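4-carboxymuconolactone decarboxylase (Sinorhizobium meliloti, PDB 4G9Q) is probably an enzyme of the carboxymuconolactone decarboxylase family, perhaps acting in benzoate degradation or as a peroxiredoxin, and assembles as an all-alpha trimer. Local coordinates at residues A52-Q55 with Y56-R60; R60-G63 with D64-R68; L117-Y120 with S121-K125; Q219-F222 with H223-A227; F246-G249 with W250-M254. All coordinates share one frame; numbering follows the deposited sequence.

Five local contacts illustrate how side chains a few residues apart are arranged along helices and round helix ends. Contacts 1 and 2 are consecutive on helix 51-65 and share Arg60, with centres about 10 Å apart. Contact 5, about 15 Å from contact 2 between centres, meets it directly: Trp66 NE1 lies 2.9 Å from Tyr247 OH, and Val65 packs on Phe246. Contacts 3 and 4, about 18 Å apart between centres, touch where Tyr120 reaches His223. Contacts 3 and 5, with centres about 20 Å apart, build similar corners, each with a positive-phi N-cap glycine and an edge-to-face aromatic pair. Subunit interfaces tie the set together, since Thr57 and Arg60 of one chain bond to Trp123 and Tyr119 of another.

Contact 1 of 5, residues A52-Q55 with Y56-R60; sequences ALEQ and YTQQR
Thr57 grips the carbonyl of Leu53 twice, which makes hydrogen bonding the leading theme of this helical turn. Its backbone N donates to Leu53 O at 2.9 Å in the regular i to i+4 pattern, and its hydroxyl OG1 donates to the same Leu53 O at 2.8 Å. With chi1 at -61°, OG1 stands beside its own backbone N and is carried back over the preceding turn. The two donors come in from opposite faces of the carbonyl plane, the hydroxyl lying well above it and away from any lone-pair direction. Gln59 N to Gln55 O, at 2.8 Å, continues the helical pattern.

Stacking is the second kind of contact, and it involves two amides. Those of Gln55 and Gln59 lie one over the other with planes 12° apart, Gln55 CD being 3.6 Å from Gln59 NE2. A separate contact places Tyr56 CE1 over the face of the Arg60 guanidinium, 3.3 Å above its centre; the charge of this group is paired with Asp191 of the second subunit. Apolar contact is slight: Ala52 CB approaches Tyr56 CE2 at 4.5 Å, while Ala52 O lies obliquely to the ring.

Thr57 OG1 is also hydrogen-bonded to Trp123 NE1 of the second subunit. A buried hydroxyl that donates within its helix can thus serve as acceptor across the interface, and its polarity is satisfied in both roles.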
loop_
_atom_site.group_PDB
_atom_site.type_symbol
_atom_site.label_atom_id
_atom_site.label_comp_id
_atom_site.label_asym_id
_atom_site.label_seq_id
_atom_site.Cartn_x
_atom_site.Cartn_y
_atom_site.Cartn_z
ATOM N N ALA A 52 12.671 16.588 15.625
ATOM C CA ALA A 52 13.774 15.836 15.022
ATOM C C ALA A 52 13.505 15.546 13.547
ATOM O O ALA A 52 14.421 15.577 12.725
ATOM C CB ALA A 52 14.038 14.538 15.785
ATOM N N LEU A 53 12.244 15.283 13.209
ATOM C CA LEU A 53 11.881 15.018 11.816
ATOM C C LEU A 53 12.106 16.257 10.946
ATOM O O LEU A 53 12.621 16.155 9.830
ATOM C CB LEU A 53 10.435 14.531 11.705
ATOM C CG LEU A 53 9.913 14.204 10.295
ATOM C CD1 LEU A 53 10.816 13.225 9.554
ATOM C CD2 LEU A 53 8.486 13.691 10.368
ATOM N N GLU A 54 11.726 17.425 11.463
ATOM C CA GLU A 54 11.930 18.672 10.720
ATOM C C GLU A 54 13.408 18.921 10.464
ATOM O O GLU A 54 13.800 19.269 9.349
ATOM C CB GLU A 54 11.301 19.868 11.437
ATOM C CG GLU A 54 11.386 21.186 10.635
ATOM C CD GLU A 54 10.742 21.106 9.252
ATOM O OE1 GLU A 54 9.780 20.327 9.072
ATOM O OE2 GLU A 54 11.200 21.835 8.339
ATOM N N GLN A 55 14.225 18.723 11.498
ATOM C CA GLN A 55 15.674 18.875 11.370
ATOM C C GLN A 55 16.248 17.922 10.322
ATOM O O GLN A 55 17.042 18.332 9.465
ATOM C CB GLN A 55 16.359 18.637 12.714
ATOM C CG GLN A 55 17.829 19.012 12.720
ATOM C CD GLN A 55 18.026 20.485 12.972
ATOM O OE1 GLN A 55 17.739 21.325 12.113
ATOM N NE2 GLN A 55 18.498 20.815 14.163
ATOM N N TYR A 56 15.839 16.656 10.390
ATOM C CA TYR A 56 16.286 15.652 9.423
ATOM C C TYR A 56 15.859 16.002 7.996
ATOM O O TYR A 56 16.620 15.796 7.046
ATOM C CB TYR A 56 15.755 14.264 9.791
ATOM C CG TYR A 56 16.440 13.569 10.953
ATOM C CD1 TYR A 56 17.810 13.712 11.185
ATOM C CD2 TYR A 56 15.718 12.719 11.789
ATOM C CE1 TYR A 56 18.438 13.039 12.240
ATOM C CE2 TYR A 56 16.334 12.047 12.842
ATOM C CZ TYR A 56 17.688 12.213 13.063
ATOM O OH TYR A 56 18.291 11.539 14.100
ATOM N N THR A 57 14.648 16.535 7.847
ATOM C CA THR A 57 14.149 16.946 6.531
ATOM C C THR A 57 15.088 17.988 5.924
ATOM O O THR A 57 15.526 17.860 4.772
ATOM C CB THR A 57 12.714 17.512 6.621
ATOM O OG1 THR A 57 11.836 16.498 7.115
ATOM C CG2 THR A 57 12.224 17.975 5.243
ATOM N N GLN A 58 15.414 18.999 6.722
ATOM C CA GLN A 58 16.284 20.077 6.276
ATOM C C GLN A 58 17.715 19.609 6.028
ATOM O O GLN A 58 18.257 19.808 4.939
ATOM C CB GLN A 58 16.253 21.243 7.276
ATOM C CG GLN A 58 14.868 21.878 7.450
ATOM C CD GLN A 58 14.195 22.233 6.131
ATOM O OE1 GLN A 58 13.029 21.896 5.906
ATOM N NE2 GLN A 58 14.926 22.909 5.251
ATOM N N GLN A 59 18.316 18.967 7.026
ATOM C CA GLN A 59 19.740 18.646 6.963
ATOM C C GLN A 59 20.090 17.413 6.136
ATOM O O GLN A 59 21.119 17.398 5.459
ATOM C CB GLN A 59 20.324 18.521 8.366
ATOM C CG GLN A 59 20.240 19.815 9.161
ATOM C CD GLN A 59 20.961 19.737 10.484
ATOM O OE1 GLN A 59 21.347 18.655 10.930
ATOM N NE2 GLN A 59 21.147 20.890 11.128
ATOM N N ARG A 60 19.253 16.382 6.212
ATOM C CA ARG A 60 19.532 15.117 5.535
ATOM C C ARG A 60 18.826 15.003 4.192
ATOM O O ARG A 60 19.474 14.809 3.164
ATOM C CB ARG A 60 19.163 13.930 6.424
ATOM C CG ARG A 60 19.996 13.863 7.688
ATOM C CD ARG A 60 19.673 12.630 8.492
ATOM N NE ARG A 60 20.703 12.425 9.502
ATOM C CZ ARG A 60 20.736 11.417 10.369
ATOM N NH1 ARG A 60 19.778 10.497 10.389
ATOM N NH2 ARG A 60 21.748 11.333 11.219
#

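Contact 2 of 5, residues R60-G63 with D64-R68; sequences RLYG and DVWQR
Trp66, just past the clearly helical part of helix 51-65, turns back onto Leu61 and Tyr62, and its side chain can be followed outward atom by atom. CB meets two carbonyl oxygens, 3.6 Å from Leu61 O and 3.7 Å from Tyr62 O. CD1 comes nearer still to the first, 3.2 Å from Leu61 O, which lies at the edge of the indole near its plane; the same CD1 touches Leu61 CG at 4.1 Å. The ring stands square to its CA-CB-CG plane, with chi2 at 89°, and this lays it flat against Tyr62. The two make an offset stack between the tyrosine ring and the five-membered ring, the planes only 2° apart.

This geometry belongs to a helix end that widens into pi-type turns. Val65 N bonds to Arg60 O at 2.9 Å and Trp66 N to Leu61 O at 3.0 Å, each reaching back five residues, and a type I beta turn from Val65 to Arg68 then leads the chain away.

On the pyrrole side, Trp66 NE1 lies 4.1 Å from Tyr62 CE1 and donates to Tyr247 OH on helix 234-248, while His243 meets the indole edge-to-face. A leucine in place of Trp66 would probably leave the Tyr62 face without its stacking partner and Tyr247 OH without this donor. Tyr62 carries its own hydroxyl to Tyr96 OH on helix 93-102.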
loop_
_atom_site.group_PDB
_atom_site.type_symbol
_atom_site.label_atom_id
_atom_site.label_comp_id
_atom_site.label_asym_id
_atom_site.label_seq_id
_atom_site.Cartn_x
_atom_site.Cartn_y
_atom_site.Cartn_z
ATOM N N ARG A 60 19.253 16.382 6.212
ATOM C CA ARG A 60 19.532 15.117 5.535
ATOM C C ARG A 60 18.826 15.003 4.192
ATOM O O ARG A 60 19.474 14.809 3.164
ATOM C CB ARG A 60 19.163 13.930 6.424
ATOM C CG ARG A 60 19.996 13.863 7.688
ATOM C CD ARG A 60 19.673 12.630 8.492
ATOM N NE ARG A 60 20.703 12.425 9.502
ATOM C CZ ARG A 60 20.736 11.417 10.369
ATOM N NH1 ARG A 60 19.778 10.497 10.389
ATOM N NH2 ARG A 60 21.748 11.333 11.219
ATOM N N LEU A 61 17.500 15.119 4.195
ATOM C CA LEU A 61 16.739 14.928 2.963
ATOM C C LEU A 61 17.075 16.005 1.935
ATOM O O LEU A 61 17.557 15.705 0.843
ATOM C CB LEU A 61 15.234 14.867 3.239
ATOM C CG LEU A 61 14.355 14.525 2.031
ATOM C CD1 LEU A 61 14.768 13.196 1.388
ATOM C CD2 LEU A 61 12.887 14.523 2.443
ATOM N N TYR A 62 16.860 17.263 2.300
ATOM C CA TYR A 62 17.142 18.350 1.375
ATOM C C TYR A 62 18.607 18.764 1.327
ATOM O O TYR A 62 19.119 19.103 0.257
ATOM C CB TYR A 62 16.200 19.527 1.632
ATOM C CG TYR A 62 14.880 19.274 0.967
ATOM C CD1 TYR A 62 14.669 19.666 -0.359
ATOM C CD2 TYR A 62 13.866 18.584 1.625
ATOM C CE1 TYR A 62 13.471 19.412 -0.994
ATOM C CE2 TYR A 62 12.657 18.321 0.996
ATOM C CZ TYR A 62 12.469 18.743 -0.312
ATOM O OH TYR A 62 11.281 18.493 -0.942
ATOM N N GLY A 63 19.282 18.697 2.471
ATOM C CA GLY A 63 20.662 19.165 2.585
ATOM C C GLY A 63 21.704 18.184 2.083
ATOM O O GLY A 63 22.841 18.574 1.782
ATOM N N ASP A 64 21.329 16.910 1.997
ATOM C CA ASP A 64 22.266 15.869 1.582
ATOM C C ASP A 64 21.748 15.046 0.403
ATOM O O ASP A 64 22.325 15.098 -0.685
ATOM C CB ASP A 64 22.654 14.980 2.771
ATOM C CG ASP A 64 23.967 14.248 2.555
ATOM O OD1 ASP A 64 23.990 13.266 1.787
ATOM O OD2 ASP A 64 24.983 14.653 3.164
ATOM N N VAL A 65 20.662 14.299 0.604
ATOM C CA VAL A 65 20.152 13.402 -0.446
ATOM C C VAL A 65 19.896 14.146 -1.760
ATOM O O VAL A 65 20.408 13.749 -2.816
ATOM C CB VAL A 65 18.866 12.668 -0.004
ATOM C CG1 VAL A 65 18.376 11.709 -1.107
ATOM C CG2 VAL A 65 19.125 11.912 1.278
ATOM N N TRP A 66 19.119 15.225 -1.683
ATOM C CA TRP A 66 18.758 16.009 -2.864
ATOM C C TRP A 66 19.964 16.686 -3.508
ATOM O O TRP A 66 19.902 17.083 -4.671
ATOM C CB TRP A 66 17.682 17.048 -2.529
ATOM C CG TRP A 66 16.283 16.519 -2.662
ATOM C CD1 TRP A 66 15.546 15.892 -1.696
ATOM C CD2 TRP A 66 15.449 16.578 -3.829
ATOM N NE1 TRP A 66 14.308 15.554 -2.192
ATOM C CE2 TRP A 66 14.222 15.963 -3.497
ATOM C CE3 TRP A 66 15.624 17.089 -5.126
ATOM C CZ2 TRP A 66 13.169 15.841 -4.414
ATOM C CZ3 TRP A 66 14.577 16.972 -6.035
ATOM C CH2 TRP A 66 13.363 16.349 -5.672
ATOM N N GLN A 67 21.056 16.791 -2.751
ATOM C CA GLN A 67 22.282 17.445 -3.217
ATOM C C GLN A 67 23.312 16.486 -3.812
ATOM O O GLN A 67 24.358 16.931 -4.307
ATOM C CB GLN A 67 22.921 18.266 -2.089
ATOM C CG GLN A 67 22.025 19.365 -1.518
ATOM C CD GLN A 67 21.359 20.214 -2.589
ATOM O OE1 GLN A 67 20.133 20.218 -2.716
ATOM N NE2 GLN A 67 22.162 20.934 -3.367
ATOM N N ARG A 68 23.022 15.182 -3.777
ATOM C CA ARG A 68 23.932 14.176 -4.328
ATOM C C ARG A 68 23.994 14.324 -5.848
ATOM O O ARG A 68 22.976 14.187 -6.525
ATOM C CB ARG A 68 23.503 12.759 -3.949
ATOM C CG ARG A 68 23.574 12.448 -2.464
ATOM C CD ARG A 68 23.135 11.006 -2.183
ATOM N NE ARG A 68 23.957 10.029 -2.896
ATOM C CZ ARG A 68 25.109 9.535 -2.454
ATOM N NH1 ARG A 68 25.606 9.916 -1.282
ATOM N NH2 ARG A 68 25.771 8.654 -3.192
#

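Contact 3 of 5, residues L117-Y120 with S121-K125; sequences LAYY and SGWGK
Tyr119 and Trp123 form the aromatic part of this corner as an edge-to-face pair. The edge of the indole's six-membered ring points at the tyrosine face, with planes at 77° and CZ3 of Trp123 3.8 Å above the centre of the Tyr119 ring. One face of the same indole receives a CH-pi contact from Ala118, whose CB is 4.0 Å from the centroid of the six-membered ring.

Hydrogen bonding centres on Leu117 O. It accepts from Ser121 N at 2.7 Å, tilted out of the carbonyl plane, and from Gly122 N at 3.1 Å, lying in that plane. The polar ends of the Tyr119-Trp123 pair face the third subunit: Trp123 NE1 bonds to its Thr57 and Tyr119 OH to its Arg60.

Gly122, at a positive phi of 125°, both terminates helix 107-120 and takes the N-cap position of helix 123-127. A helix-to-helix corner in which one positive-phi glycine ends a helix and N-caps the next is here built into the trimer interface of an all-alpha fold.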
loop_
_atom_site.group_PDB
_atom_site.type_symbol
_atom_site.label_atom_id
_atom_site.label_comp_id
_atom_site.label_asym_id
_atom_site.label_seq_id
_atom_site.Cartn_x
_atom_site.Cartn_y
_atom_site.Cartn_z
ATOM N N LEU A 117 1.330 6.135 -15.126
ATOM C CA LEU A 117 1.100 5.461 -13.854
ATOM C C LEU A 117 -0.351 5.046 -13.616
ATOM O O LEU A 117 -0.611 4.249 -12.720
ATOM C CB LEU A 117 1.677 6.266 -12.683
ATOM C CG LEU A 117 3.209 6.388 -12.741
ATOM C CD1 LEU A 117 3.711 7.113 -11.512
ATOM C CD2 LEU A 117 3.899 5.028 -12.898
ATOM N N ALA A 118 -1.285 5.551 -14.429
ATOM C CA ALA A 118 -2.647 4.996 -14.437
ATOM C C ALA A 118 -2.573 3.502 -14.751
ATOM O O ALA A 118 -3.259 2.683 -14.127
ATOM C CB ALA A 118 -3.519 5.712 -15.457
ATOM N N TYR A 119 -1.705 3.153 -15.698
ATOM C CA TYR A 119 -1.522 1.760 -16.090
ATOM C C TYR A 119 -0.638 0.987 -15.119
ATOM O O TYR A 119 -0.928 -0.163 -14.808
ATOM C CB TYR A 119 -0.937 1.674 -17.497
ATOM C CG TYR A 119 -1.887 2.153 -18.565
ATOM C CD1 TYR A 119 -2.793 1.273 -19.166
ATOM C CD2 TYR A 119 -1.879 3.484 -18.979
ATOM C CE1 TYR A 119 -3.672 1.718 -20.163
ATOM C CE2 TYR A 119 -2.754 3.935 -19.963
ATOM C CZ TYR A 119 -3.644 3.053 -20.546
ATOM O OH TYR A 119 -4.495 3.509 -21.521
ATOM N N TYR A 120 0.436 1.613 -14.640
ATOM C CA TYR A 120 1.423 0.889 -13.828
ATOM C C TYR A 120 1.170 0.896 -12.328
ATOM O O TYR A 120 1.560 -0.053 -11.630
ATOM C CB TYR A 120 2.860 1.302 -14.187
ATOM C CG TYR A 120 3.343 0.556 -15.404
ATOM C CD1 TYR A 120 3.951 -0.692 -15.277
ATOM C CD2 TYR A 120 3.141 1.065 -16.690
ATOM C CE1 TYR A 120 4.372 -1.403 -16.387
ATOM C CE2 TYR A 120 3.568 0.358 -17.814
ATOM C CZ TYR A 120 4.180 -0.872 -17.654
ATOM O OH TYR A 120 4.602 -1.587 -18.748
ATOM N N SER A 121 0.526 1.948 -11.831
ATOM C CA SER A 121 0.176 2.030 -10.413
ATOM C C SER A 121 -1.310 1.763 -10.193
ATOM O O SER A 121 -1.709 1.251 -9.143
ATOM C CB SER A 121 0.578 3.381 -9.823
ATOM O OG SER A 121 1.982 3.574 -9.921
ATOM N N GLY A 122 -2.128 2.093 -11.184
ATOM C CA GLY A 122 -3.571 1.864 -11.082
ATOM C C GLY A 122 -4.347 3.140 -11.320
ATOM O O GLY A 122 -3.869 4.233 -11.010
ATOM N N TRP A 123 -5.552 2.999 -11.866
ATOM C CA TRP A 123 -6.335 4.148 -12.308
ATOM C C TRP A 123 -6.619 5.126 -11.176
ATOM O O TRP A 123 -6.516 6.339 -11.360
ATOM C CB TRP A 123 -7.646 3.689 -12.949
ATOM C CG TRP A 123 -7.882 4.319 -14.282
ATOM C CD1 TRP A 123 -8.735 5.344 -14.571
ATOM C CD2 TRP A 123 -7.245 3.966 -15.510
ATOM N NE1 TRP A 123 -8.670 5.652 -15.909
ATOM C CE2 TRP A 123 -7.765 4.818 -16.510
ATOM C CE3 TRP A 123 -6.287 3.005 -15.866
ATOM C CZ2 TRP A 123 -7.357 4.744 -17.847
ATOM C CZ3 TRP A 123 -5.882 2.929 -17.194
ATOM C CH2 TRP A 123 -6.418 3.796 -18.169
ATOM N N GLY A 124 -6.954 4.591 -10.002
ATOM C CA GLY A 124 -7.286 5.408 -8.835
ATOM C C GLY A 124 -6.121 6.234 -8.321
ATOM O O GLY A 124 -6.306 7.369 -7.862
ATOM N N LYS A 125 -4.920 5.665 -8.400
ATOM C CA LYS A 125 -3.696 6.372 -8.013
ATOM C C LYS A 125 -3.432 7.562 -8.939
ATOM O O LYS A 125 -3.043 8.643 -8.483
ATOM C CB LYS A 125 -2.496 5.416 -7.994
ATOM C CG LYS A 125 -2.543 4.358 -6.879
ATOM C CD LYS A 125 -2.249 4.971 -5.508
ATOM C CE LYS A 125 -2.241 3.924 -4.401
ATOM N NZ LYS A 125 -3.619 3.568 -3.938
#

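Contact 4 of 5, residues Q219-F222 with H223-A227; sequences QITF and HLNKA
The imidazole of His223 carries the edge of the Phe222 ring on one face, with Phe222 CD2 3.5 Å above the plane and over its centre. The planes stand at 80°, a T-shaped pair between sequence neighbours. At the edge of the imidazole, near its plane, lies Gln219 O, 3.4 Å from His223 CD2. Phe222 can lean over the next residue because its CG is anti to its backbone N and beside its carbonyl carbon, chi1 -179°. Phe222 CE2, next to the CD2 that touches the imidazole, also meets Lys226 CD obliquely at 4.1 Å.

Beneath these rings the first turns of helix 220-229 are laid down. Leu224 N bonds to Ile220 O at 2.7 Å; Asn225 N reaches Thr221 O at 3.1 Å, and Lys226 N reaches Phe222 O at 3.0 Å. The bond from His223 N to Gln219 O, at 3.4 Å, is weak, as might be expected where the helix is only starting. Ile220 CG2 meanwhile packs against Leu224 CB.

His223 also meets the rings of Trp193 and Tyr120, and Lys226 makes a cation-pi contact with Trp193. The imidazole is therefore set among aromatic neighbours, and its rotation is probably restrained by Phe222 together with Trp193 and Tyr120. The C-H edge of the phenyl, directed at the pi face of His223, would probably add a modest electrostatic attraction to the packing.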
loop_
_atom_site.group_PDB
_atom_site.type_symbol
_atom_site.label_atom_id
_atom_site.label_comp_id
_atom_site.label_asym_id
_atom_site.label_seq_id
_atom_site.Cartn_x
_atom_site.Cartn_y
_atom_site.Cartn_z
ATOM N N GLN A 219 8.881 -7.176 -11.060
ATOM C CA GLN A 219 8.849 -6.508 -12.360
ATOM C C GLN A 219 10.056 -5.598 -12.590
ATOM O O GLN A 219 10.215 -5.042 -13.675
ATOM C CB GLN A 219 7.540 -5.719 -12.537
ATOM C CG GLN A 219 6.323 -6.572 -12.931
ATOM C CD GLN A 219 5.656 -7.253 -11.747
ATOM O OE1 GLN A 219 5.771 -6.803 -10.606
ATOM N NE2 GLN A 219 4.937 -8.342 -12.017
ATOM N N ILE A 220 10.906 -5.464 -11.575
ATOM C CA ILE A 220 12.072 -4.584 -11.663
ATOM C C ILE A 220 13.130 -5.092 -12.654
ATOM O O ILE A 220 13.739 -4.293 -13.358
ATOM C CB ILE A 220 12.700 -4.306 -10.267
ATOM C CG1 ILE A 220 11.709 -3.528 -9.393
ATOM C CG2 ILE A 220 14.005 -3.524 -10.398
ATOM C CD1 ILE A 220 12.176 -3.299 -7.964
ATOM N N THR A 221 13.340 -6.403 -12.721
ATOM C CA THR A 221 14.354 -6.950 -13.640
ATOM C C THR A 221 14.112 -6.461 -15.073
ATOM O O THR A 221 15.001 -5.868 -15.696
ATOM C CB THR A 221 14.449 -8.492 -13.570
ATOM O OG1 THR A 221 14.901 -8.880 -12.266
ATOM C CG2 THR A 221 15.427 -9.038 -14.614
ATOM N N PHE A 222 12.903 -6.690 -15.580
ATOM C CA PHE A 222 12.550 -6.265 -16.931
ATOM C C PHE A 222 12.731 -4.759 -17.115
ATOM O O PHE A 222 13.374 -4.310 -18.070
ATOM C CB PHE A 222 11.109 -6.681 -17.261
ATOM C CG PHE A 222 10.671 -6.301 -18.650
ATOM C CD1 PHE A 222 10.925 -7.145 -19.729
ATOM C CD2 PHE A 222 10.009 -5.098 -18.877
ATOM C CE1 PHE A 222 10.524 -6.792 -21.017
ATOM C CE2 PHE A 222 9.604 -4.734 -20.161
ATOM C CZ PHE A 222 9.864 -5.584 -21.232
ATOM N N HIS A 223 12.178 -3.976 -16.191
ATOM C CA HIS A 223 12.164 -2.531 -16.366
ATOM C C HIS A 223 13.481 -1.823 -16.088
ATOM O O HIS A 223 13.751 -0.780 -16.677
ATOM C CB HIS A 223 10.966 -1.899 -15.648
ATOM C CG HIS A 223 9.669 -2.199 -16.330
ATOM N ND1 HIS A 223 9.299 -1.591 -17.512
ATOM C CD2 HIS A 223 8.692 -3.091 -16.042
ATOM C CE1 HIS A 223 8.133 -2.074 -17.904
ATOM N NE2 HIS A 223 7.746 -2.989 -17.032
ATOM N N LEU A 224 14.306 -2.401 -15.216
ATOM C CA LEU A 224 15.648 -1.857 -14.993
ATOM C C LEU A 224 16.546 -2.121 -16.201
ATOM O O LEU A 224 17.287 -1.239 -16.631
ATOM C CB LEU A 224 16.273 -2.397 -13.706
ATOM C CG LEU A 224 17.702 -1.928 -13.397
ATOM C CD1 LEU A 224 17.795 -0.406 -13.276
ATOM C CD2 LEU A 224 18.202 -2.603 -12.133
ATOM N N ASN A 225 16.465 -3.330 -16.757
ATOM C CA ASN A 225 17.165 -3.625 -18.005
ATOM C C ASN A 225 16.751 -2.651 -19.096
ATOM O O ASN A 225 17.594 -2.105 -19.800
ATOM C CB ASN A 225 16.916 -5.065 -18.455
ATOM C CG ASN A 225 17.830 -6.055 -17.772
ATOM O OD1 ASN A 225 17.371 -7.013 -17.150
ATOM N ND2 ASN A 225 19.132 -5.837 -17.892
ATOM N N LYS A 226 15.447 -2.412 -19.205
ATOM C CA LYS A 226 14.918 -1.476 -20.192
ATOM C C LYS A 226 15.439 -0.051 -19.969
ATOM O O LYS A 226 15.810 0.628 -20.924
ATOM C CB LYS A 226 13.386 -1.525 -20.194
ATOM C CG LYS A 226 12.734 -0.908 -21.422
ATOM C CD LYS A 226 11.232 -1.189 -21.441
ATOM C CE LYS A 226 10.532 -0.494 -22.613
ATOM N NZ LYS A 226 11.028 -0.954 -23.948
ATOM N N ALA A 227 15.486 0.381 -18.708
ATOM C CA ALA A 227 16.008 1.700 -18.347
ATOM C C ALA A 227 17.475 1.853 -18.737
ATOM O O ALA A 227 17.881 2.882 -19.280
ATOM C CB ALA A 227 15.835 1.945 -16.843
#

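Contact 5 of 5, residues F246-G249 with W250-M254; sequences FYAG and WPNAM
Phe246 and Trp250 meet with the indole edge directed at the phenyl face, their planes at 73°. Trp250 CZ3 lies 3.8 Å above the middle of the Phe246 ring, and CH2 of Trp250 comes within 3.6 Å of Phe246 CZ. An alanine in place of Phe246 would probably open a gap beside this indole edge and let the tryptophan shift.

The backbone that brings the rings together bends at Gly249, where phi is +93° and a side chain would collide with the preceding carbonyl O. A water bridges the bend, donating to Ala248 O at 2.9 Å and accepting from Asn252 N at 2.8 Å; Ala253 N to Gly249 O is a weak bond at 3.4 Å.

Farther out, Trp250 NE1 bonds to Thr184 of the second subunit, while Leu61 and Val65 pack on Phe246. Gly249 is the N-cap of helix 250-267, and the whole is a helix-to-helix corner with an aromatic pair across it, resembling that at Gly122 and consistent with two related family units in one chain.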
loop_
_atom_site.group_PDB
_atom_site.type_symbol
_atom_site.label_atom_id
_atom_site.label_comp_id
_atom_site.label_asym_id
_atom_site.label_seq_id
_atom_site.Cartn_x
_atom_site.Cartn_y
_atom_site.Cartn_z
ATOM N N PHE A 246 14.302 7.097 1.230
ATOM C CA PHE A 246 13.715 8.169 2.028
ATOM C C PHE A 246 12.235 8.353 1.750
ATOM O O PHE A 246 11.439 8.480 2.682
ATOM C CB PHE A 246 14.498 9.472 1.835
ATOM C CG PHE A 246 15.927 9.370 2.280
ATOM C CD1 PHE A 246 16.304 9.802 3.554
ATOM C CD2 PHE A 246 16.888 8.796 1.454
ATOM C CE1 PHE A 246 17.618 9.685 3.981
ATOM C CE2 PHE A 246 18.206 8.670 1.877
ATOM C CZ PHE A 246 18.571 9.116 3.147
ATOM N N TYR A 247 11.860 8.333 0.473
ATOM C CA TYR A 247 10.465 8.572 0.086
ATOM C C TYR A 247 9.555 7.358 0.186
ATOM O O TYR A 247 8.351 7.510 0.379
ATOM C CB TYR A 247 10.388 9.210 -1.304
ATOM C CG TYR A 247 10.769 10.668 -1.251
ATOM C CD1 TYR A 247 9.836 11.633 -0.870
ATOM C CD2 TYR A 247 12.075 11.080 -1.532
ATOM C CE1 TYR A 247 10.184 12.978 -0.793
ATOM C CE2 TYR A 247 12.437 12.424 -1.455
ATOM C CZ TYR A 247 11.492 13.365 -1.089
ATOM O OH TYR A 247 11.847 14.696 -1.017
ATOM N N ALA A 248 10.128 6.163 0.065
ATOM C CA ALA A 248 9.330 4.942 0.074
ATOM C C ALA A 248 9.716 3.992 1.206
ATOM O O ALA A 248 9.153 2.903 1.320
ATOM C CB ALA A 248 9.417 4.246 -1.279
ATOM N N GLY A 249 10.657 4.414 2.049
ATOM C CA GLY A 249 11.063 3.623 3.209
ATOM C C GLY A 249 12.257 2.734 2.914
ATOM O O GLY A 249 12.415 2.239 1.796
ATOM N N TRP A 250 13.094 2.525 3.930
ATOM C CA TRP A 250 14.312 1.728 3.782
ATOM C C TRP A 250 14.054 0.315 3.235
ATOM O O TRP A 250 14.755 -0.121 2.319
ATOM C CB TRP A 250 15.096 1.658 5.106
ATOM C CG TRP A 250 16.506 2.123 4.964
ATOM C CD1 TRP A 250 17.631 1.356 4.911
ATOM C CD2 TRP A 250 16.935 3.482 4.845
ATOM N NE1 TRP A 250 18.747 2.161 4.768
ATOM C CE2 TRP A 250 18.343 3.468 4.718
ATOM C CE3 TRP A 250 16.263 4.710 4.822
ATOM C CZ2 TRP A 250 19.094 4.642 4.585
ATOM C CZ3 TRP A 250 17.004 5.878 4.682
ATOM C CH2 TRP A 250 18.412 5.831 4.568
ATOM N N PRO A 251 13.062 -0.413 3.795
ATOM C CA PRO A 251 12.861 -1.780 3.320
ATOM C C PRO A 251 12.595 -1.883 1.817
ATOM O O PRO A 251 13.096 -2.809 1.181
ATOM C CB PRO A 251 11.661 -2.256 4.137
ATOM C CG PRO A 251 11.817 -1.505 5.435
ATOM C CD PRO A 251 12.254 -0.138 5.004
ATOM N N ASN A 252 11.834 -0.941 1.257
ATOM C CA ASN A 252 11.590 -0.944 -0.193
ATOM C C ASN A 252 12.885 -0.771 -0.994
ATOM O O ASN A 252 13.123 -1.499 -1.956
ATOM C CB ASN A 252 10.553 0.109 -0.596
ATOM C CG ASN A 252 9.108 -0.368 -0.409
ATOM O OD1 ASN A 252 8.225 0.432 -0.101
ATOM N ND2 ASN A 252 8.867 -1.661 -0.599
ATOM N N ALA A 253 13.729 0.175 -0.583
ATOM C CA ALA A 253 15.027 0.359 -1.232
ATOM C C ALA A 253 15.909 -0.879 -1.065
ATOM O O ALA A 253 16.537 -1.343 -2.025
ATOM C CB ALA A 253 15.733 1.593 -0.688
HETATM N N MSE A 254 15.934 -1.427 0.148
HETATM C CA MSE A 254 16.740 -2.616 0.429
HETATM C C MSE A 254 16.316 -3.815 -0.418
HETATM O O MSE A 254 17.167 -4.566 -0.895
HETATM C CB MSE A 254 16.701 -2.961 1.915
HETATM C CG MSE A 254 17.334 -1.896 2.775
HETATM SE SE MSE A 254 17.469 -2.452 4.620
HETATM C CE MSE A 254 15.661 -2.143 5.243
HETATM O O HOH W 1 9.823 0.481 2.684
#